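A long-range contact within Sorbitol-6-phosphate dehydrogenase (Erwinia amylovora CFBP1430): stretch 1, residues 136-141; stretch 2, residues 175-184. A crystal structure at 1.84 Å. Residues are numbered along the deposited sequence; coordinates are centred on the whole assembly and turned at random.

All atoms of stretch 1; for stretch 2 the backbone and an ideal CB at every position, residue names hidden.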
ATOM      1  N   ILE A 136      17.950 -25.354   8.703  1.00 32.56           N
ATOM      2  CA  ILE A 136      16.792 -25.567   7.846  1.00 33.69           C
ATOM      3  C   ILE A 136      16.356 -24.195   7.199  1.00 35.46           C
ATOM      4  O   ILE A 136      16.354 -23.129   7.863  1.00 36.83           O
ATOM      5  CB  ILE A 136      15.635 -26.221   8.667  1.00 30.10           C
ATOM      6  CG1 ILE A 136      15.998 -27.673   8.962  1.00 31.97           C
ATOM      7  CG2 ILE A 136      14.345 -26.209   7.898  1.00 31.39           C
ATOM      8  CD1 ILE A 136      15.238 -28.287  10.101  1.00 30.37           C
ATOM      9  N   LYS A 137      16.017 -24.243   5.913  1.00 35.27           N
ATOM     10  CA  LYS A 137      15.553 -23.081   5.206  1.00 37.19           C
ATOM     11  C   LYS A 137      14.082 -23.135   5.350  1.00 34.56           C
ATOM     12  O   LYS A 137      13.360 -23.602   4.438  1.00 31.64           O
ATOM     13  CB  LYS A 137      15.900 -23.158   3.739  1.00 39.61           C
ATOM     14  CG  LYS A 137      17.380 -23.139   3.425  1.00 45.20           C
ATOM     15  CD  LYS A 137      17.532 -23.613   1.972  1.00 47.45           C
ATOM     16  CE  LYS A 137      18.943 -24.034   1.641  1.00 50.99           C
ATOM     17  NZ  LYS A 137      19.952 -23.105   2.214  1.00 55.15           N
ATOM     18  N   GLY A 138      13.623 -22.676   6.508  1.00 31.44           N
ATOM     19  CA  GLY A 138      12.254 -22.937   6.959  1.00 29.32           C
ATOM     20  C   GLY A 138      11.242 -21.921   6.458  1.00 26.86           C
ATOM     21  O   GLY A 138      11.577 -21.038   5.729  1.00 24.65           O
ATOM     22  N   ARG A 139       9.984 -22.151   6.817  1.00 26.36           N
ATOM     23  CA  ARG A 139       8.859 -21.327   6.498  1.00 26.07           C
ATOM     24  C   ARG A 139       8.042 -21.005   7.766  1.00 26.55           C
ATOM     25  O   ARG A 139       7.868 -21.863   8.651  1.00 23.91           O
ATOM     26  CB  ARG A 139       8.011 -22.106   5.582  1.00 26.87           C
ATOM     27  CG  ARG A 139       8.735 -22.533   4.332  1.00 28.78           C
ATOM     28  CD  ARG A 139       8.953 -21.350   3.441  1.00 28.18           C
ATOM     29  NE  ARG A 139       9.474 -21.640   2.141  1.00 26.69           N
ATOM     30  CZ  ARG A 139      10.740 -21.556   1.770  1.00 28.43           C
ATOM     31  NH1 ARG A 139      11.717 -21.293   2.629  1.00 28.01           N
ATOM     32  NH2 ARG A 139      11.055 -21.787   0.474  1.00 31.10           N
ATOM     33  N   ILE A 140       7.532 -19.785   7.854  1.00 24.99           N
ATOM     34  CA  ILE A 140       6.618 -19.400   8.894  1.00 26.27           C
ATOM     35  C   ILE A 140       5.458 -18.767   8.153  1.00 26.25           C
ATOM     36  O   ILE A 140       5.676 -17.810   7.385  1.00 24.81           O
ATOM     37  CB  ILE A 140       7.233 -18.412   9.887  1.00 25.90           C
ATOM     38  CG1 ILE A 140       8.398 -19.033  10.660  1.00 26.64           C
ATOM     39  CG2 ILE A 140       6.159 -17.884  10.825  1.00 27.04           C
ATOM     40  CD1 ILE A 140       9.217 -18.058  11.487  1.00 26.66           C
ATOM     41  N   ILE A 141       4.269 -19.280   8.360  1.00 24.31           N
ATOM     42  CA  ILE A 141       3.107 -18.715   7.714  1.00 26.94           C
ATOM     43  C   ILE A 141       2.090 -18.411   8.742  1.00 26.67           C
ATOM     44  O   ILE A 141       1.617 -19.319   9.434  1.00 27.49           O
ATOM     45  CB  ILE A 141       2.554 -19.675   6.652  1.00 29.34           C
ATOM     46  CG1 ILE A 141       3.536 -19.700   5.459  1.00 31.18           C
ATOM     47  CG2 ILE A 141       1.191 -19.218   6.160  1.00 28.49           C
ATOM     48  CD1 ILE A 141       3.360 -20.879   4.533  1.00 35.26           C
ATOM     49  N   UNK A 175      14.748 -10.306   9.957  1.00 25.94           N
ATOM     50  CA  UNK A 175      15.649 -10.935  10.965  1.00 26.82           C
ATOM     51  C   UNK A 175      16.083 -12.312  10.514  1.00 27.87           C
ATOM     52  O   UNK A 175      17.187 -12.752  10.882  1.00 30.44           O
ATOM     53  CB  UNK A 175      14.961 -11.038  12.328  1.00 26.82           C
ATOM     54  N   UNK A 176      15.267 -12.990   9.722  1.00 25.81           N
ATOM     55  CA  UNK A 176      15.527 -14.400   9.437  1.00 26.63           C
ATOM     56  C   UNK A 176      16.017 -14.680   8.030  1.00 30.04           C
ATOM     57  O   UNK A 176      16.498 -15.810   7.766  1.00 27.38           O
ATOM     58  CB  UNK A 176      14.254 -15.211   9.685  1.00 26.63           C
ATOM     59  N   UNK A 177      15.998 -13.649   7.164  1.00 26.94           N
ATOM     60  CA  UNK A 177      16.494 -13.790   5.806  1.00 28.75           C
ATOM     61  C   UNK A 177      17.865 -14.420   5.749  1.00 28.37           C
ATOM     62  O   UNK A 177      18.089 -15.255   4.889  1.00 31.23           O
ATOM     63  CB  UNK A 177      16.529 -12.425   5.117  1.00 28.75           C
ATOM     64  N   UNK A 178      18.770 -14.016   6.611  1.00 29.26           N
ATOM     65  CA  UNK A 178      20.128 -14.495   6.496  1.00 33.88           C
ATOM     66  C   UNK A 178      20.174 -16.019   6.724  1.00 32.45           C
ATOM     67  O   UNK A 178      21.077 -16.681   6.270  1.00 38.31           O
ATOM     68  CB  UNK A 178      21.032 -13.766   7.492  1.00 33.88           C
ATOM     69  N   UNK A 179      19.176 -16.579   7.378  1.00 31.46           N
ATOM     70  CA  UNK A 179      19.088 -18.029   7.600  1.00 31.95           C
ATOM     71  C   UNK A 179      18.252 -18.763   6.566  1.00 31.53           C
ATOM     72  O   UNK A 179      17.994 -19.948   6.730  1.00 32.01           O
ATOM     73  CB  UNK A 179      18.507 -18.301   8.989  1.00 31.95           C
ATOM     74  N   UNK A 180      17.803 -18.090   5.500  1.00 27.32           N
ATOM     75  CA  UNK A 180      16.995 -18.747   4.487  1.00 26.47           C
ATOM     76  C   UNK A 180      15.641 -19.150   4.964  1.00 23.56           C
ATOM     77  O   UNK A 180      15.025 -20.070   4.440  1.00 25.07           O
ATOM     78  CB  UNK A 180      17.723 -19.984   3.957  1.00 26.47           C
ATOM     79  N   UNK A 181      15.156 -18.506   6.008  1.00 24.55           N
ATOM     80  CA  UNK A 181      13.788 -18.736   6.416  1.00 24.79           C
ATOM     81  C   UNK A 181      12.927 -17.580   5.895  1.00 24.51           C
ATOM     82  O   UNK A 181      13.252 -16.463   6.151  1.00 23.07           O
ATOM     83  CB  UNK A 181      13.684 -18.869   7.937  1.00 24.79           C
ATOM     84  N   UNK A 182      11.844 -17.901   5.213  1.00 23.36           N
ATOM     85  CA  UNK A 182      10.845 -16.941   4.791  1.00 23.89           C
ATOM     86  C   UNK A 182       9.580 -16.937   5.698  1.00 23.83           C
ATOM     87  O   UNK A 182       9.229 -17.927   6.312  1.00 24.36           O
ATOM     88  CB  UNK A 182      10.450 -17.239   3.343  1.00 23.89           C
ATOM     89  N   UNK A 183       8.862 -15.804   5.696  1.00 24.35           N
ATOM     90  CA  UNK A 183       7.760 -15.501   6.612  1.00 22.63           C
ATOM     91  C   UNK A 183       6.724 -14.720   5.813  1.00 22.45           C
ATOM     92  O   UNK A 183       7.096 -13.702   5.174  1.00 22.52           O
ATOM     93  CB  UNK A 183       8.234 -14.715   7.836  1.00 22.63           C
ATOM     94  N   UNK A 184       5.490 -15.171   5.853  1.00 22.82           N
ATOM     95  CA  UNK A 184       4.317 -14.576   5.196  1.00 22.93           C
ATOM     96  C   UNK A 184       3.121 -14.544   6.052  1.00 24.61           C
ATOM     97  O   UNK A 184       2.969 -15.386   6.951  1.00 23.28           O
ATOM     98  CB  UNK A 184       3.973 -15.332   3.911  1.00 22.93           C
TER

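Two parallel strands meet here, 139-141 and 182-184, their axes 4.8 Å apart at closest approach and their directions 9° from each other, so the backbone sets most of the rules before any side chain is chosen.

Positions 175, 177 and 178 have ideal CB atoms with nothing of stretch 1 within reach, and stretch 1 imposes no choice on them. They are Asp175, Ala177 and Glu178.

Position 176, by contrast, sends its CA-to-CB bond toward stretch 1, yet across a gap wider than 5.5 Å. A short side chain would fall short; a long apolar one could meet the end of Ile140. The residue is Leu176, and its CD1 lies 4.0 Å from Ile140 CD1.

At 179 the CB points sideways, 5.4 Å from Ile136 O, with open space beyond. Many residues would do. Tyr179 carries its ring end away from stretch 1, while its backbone N donates to Leu176 O at 2.8 Å as the chain turns.

Position 180 is the most restrictive. Its phi/psi of 68/23 already favours glycine, and an ideal CB would point toward stretch 1 and sit 3.2 Å from Lys137 CG, a tight fit. Both arguments give Gly180; its backbone also lies close, with Gly180 O 3.2 Å from Lys137 CA.

The backbone at 181 is extended, and its CB points sideways, 3.7 Å from Gly138 O. The extended backbone and the neighbouring Ile140 side chain suit a branched apolar residue such as valine or isoleucine. Ile181 places CG2 3.2 Å from Gly138 O and 4.5 Å from Ile140 CG1, making it a neighbour to backbone and side chain alike.

Position 182 pairs with Arg139, and its CB shares that residue's face of the sheet, 4.3 Å from Arg139 NH1. A small polar side chain could accompany the guanidinium; valine would also suit the strand. Thr182 puts OG1 over one face of the guanidinium and 3.1 Å from Arg139 CD. A water bridges onward, 3.2 Å from Thr182 OG1 and donating to Ile140 O at 3.1 Å. The backbone works in both directions: Thr182 N donates to Gly138 O at 3.2 Å, and Ile140 N donates to Thr182 O at 3.0 Å.

At 183 the CB turns to the face occupied by Ile140, its bridge partner, and lies 4.0 Å from Ile140 O. Valine, isoleucine or leucine would all be reasonable beside that aliphatic surface. Val183 is the deposited choice, with CG1 4.1 Å from Ile140 CG2; its CA also makes a CA-H...O contact with Ile140 O at 3.2 Å.

Position 184 returns to the face of Arg139 and Ile141, with its CB 4.7 Å from Ile141 CG1. Stretch 1 would tolerate a branched aliphatic or an aromatic side chain. The deposited residue is His184, both ring nitrogens hydrogen-bonded elsewhere in the structure, while its backbone N donates to Ile140 O at 3.1 Å, continuing the ladder.

Stretch 2 175-184: DLAEYGITVH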
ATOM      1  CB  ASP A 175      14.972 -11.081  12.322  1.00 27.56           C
ATOM      2  CG  ASP A 175      14.901  -9.794  13.093  1.00 29.20           C
ATOM      3  OD1 ASP A 175      15.119  -8.678  12.532  1.00 30.49           O
ATOM      4  OD2 ASP A 175      14.606  -9.860  14.302  1.00 27.93           O
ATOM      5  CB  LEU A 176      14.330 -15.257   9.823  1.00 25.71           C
ATOM      6  CG  LEU A 176      13.880 -15.129  11.277  1.00 25.52           C
ATOM      7  CD1 LEU A 176      12.599 -15.910  11.526  1.00 24.72           C
ATOM      8  CD2 LEU A 176      14.947 -15.681  12.238  1.00 25.88           C
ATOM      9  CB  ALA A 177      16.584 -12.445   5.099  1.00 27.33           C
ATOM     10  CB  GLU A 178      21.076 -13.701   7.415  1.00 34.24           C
ATOM     11  CG  GLU A 178      21.000 -14.150   8.873  1.00 38.43           C
ATOM     12  CD  GLU A 178      21.472 -13.087   9.861  1.00 47.81           C
ATOM     13  OE1 GLU A 178      22.624 -13.186  10.350  1.00 52.59           O
ATOM     14  OE2 GLU A 178      20.702 -12.132  10.188  1.00 49.71           O
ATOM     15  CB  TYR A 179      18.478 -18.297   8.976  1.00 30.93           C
ATOM     16  CG  TYR A 179      19.192 -17.636  10.085  1.00 33.26           C
ATOM     17  CD1 TYR A 179      20.491 -18.059  10.475  1.00 36.90           C
ATOM     18  CD2 TYR A 179      18.603 -16.613  10.796  1.00 36.39           C
ATOM     19  CE1 TYR A 179      21.156 -17.471  11.521  1.00 33.24           C
ATOM     20  CE2 TYR A 179      19.257 -16.032  11.871  1.00 37.19           C
ATOM     21  CZ  TYR A 179      20.538 -16.472  12.211  1.00 35.07           C
ATOM     22  OH  TYR A 179      21.156 -15.835  13.229  1.00 34.62           O
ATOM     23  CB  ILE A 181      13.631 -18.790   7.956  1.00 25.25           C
ATOM     24  CG1 ILE A 181      14.518 -19.894   8.574  1.00 26.69           C
ATOM     25  CG2 ILE A 181      12.180 -19.158   8.274  1.00 26.01           C
ATOM     26  CD1 ILE A 181      14.656 -19.797  10.060  1.00 26.49           C
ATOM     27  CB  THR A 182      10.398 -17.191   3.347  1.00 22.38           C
ATOM     28  OG1 THR A 182       9.579 -18.351   3.279  1.00 24.58           O
ATOM     29  CG2 THR A 182      11.532 -17.313   2.425  1.00 22.25           C
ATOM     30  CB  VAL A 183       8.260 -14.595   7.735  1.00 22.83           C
ATOM     31  CG1 VAL A 183       7.180 -14.462   8.869  1.00 22.13           C
ATOM     32  CG2 VAL A 183       9.604 -15.077   8.283  1.00 24.30           C
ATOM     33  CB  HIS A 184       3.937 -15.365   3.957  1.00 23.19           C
ATOM     34  CG  HIS A 184       5.029 -15.472   2.956  1.00 23.03           C
ATOM     35  ND1 HIS A 184       5.456 -14.370   2.218  1.00 24.12           N
ATOM     36  CD2 HIS A 184       5.831 -16.515   2.602  1.00 23.16           C
ATOM     37  CE1 HIS A 184       6.499 -14.732   1.479  1.00 23.94           C
ATOM     38  NE2 HIS A 184       6.743 -16.036   1.679  1.00 23.84           N
TER
HETATM   39  O   HOH W   1       6.735 -18.902   4.689  1.00 36.03           O
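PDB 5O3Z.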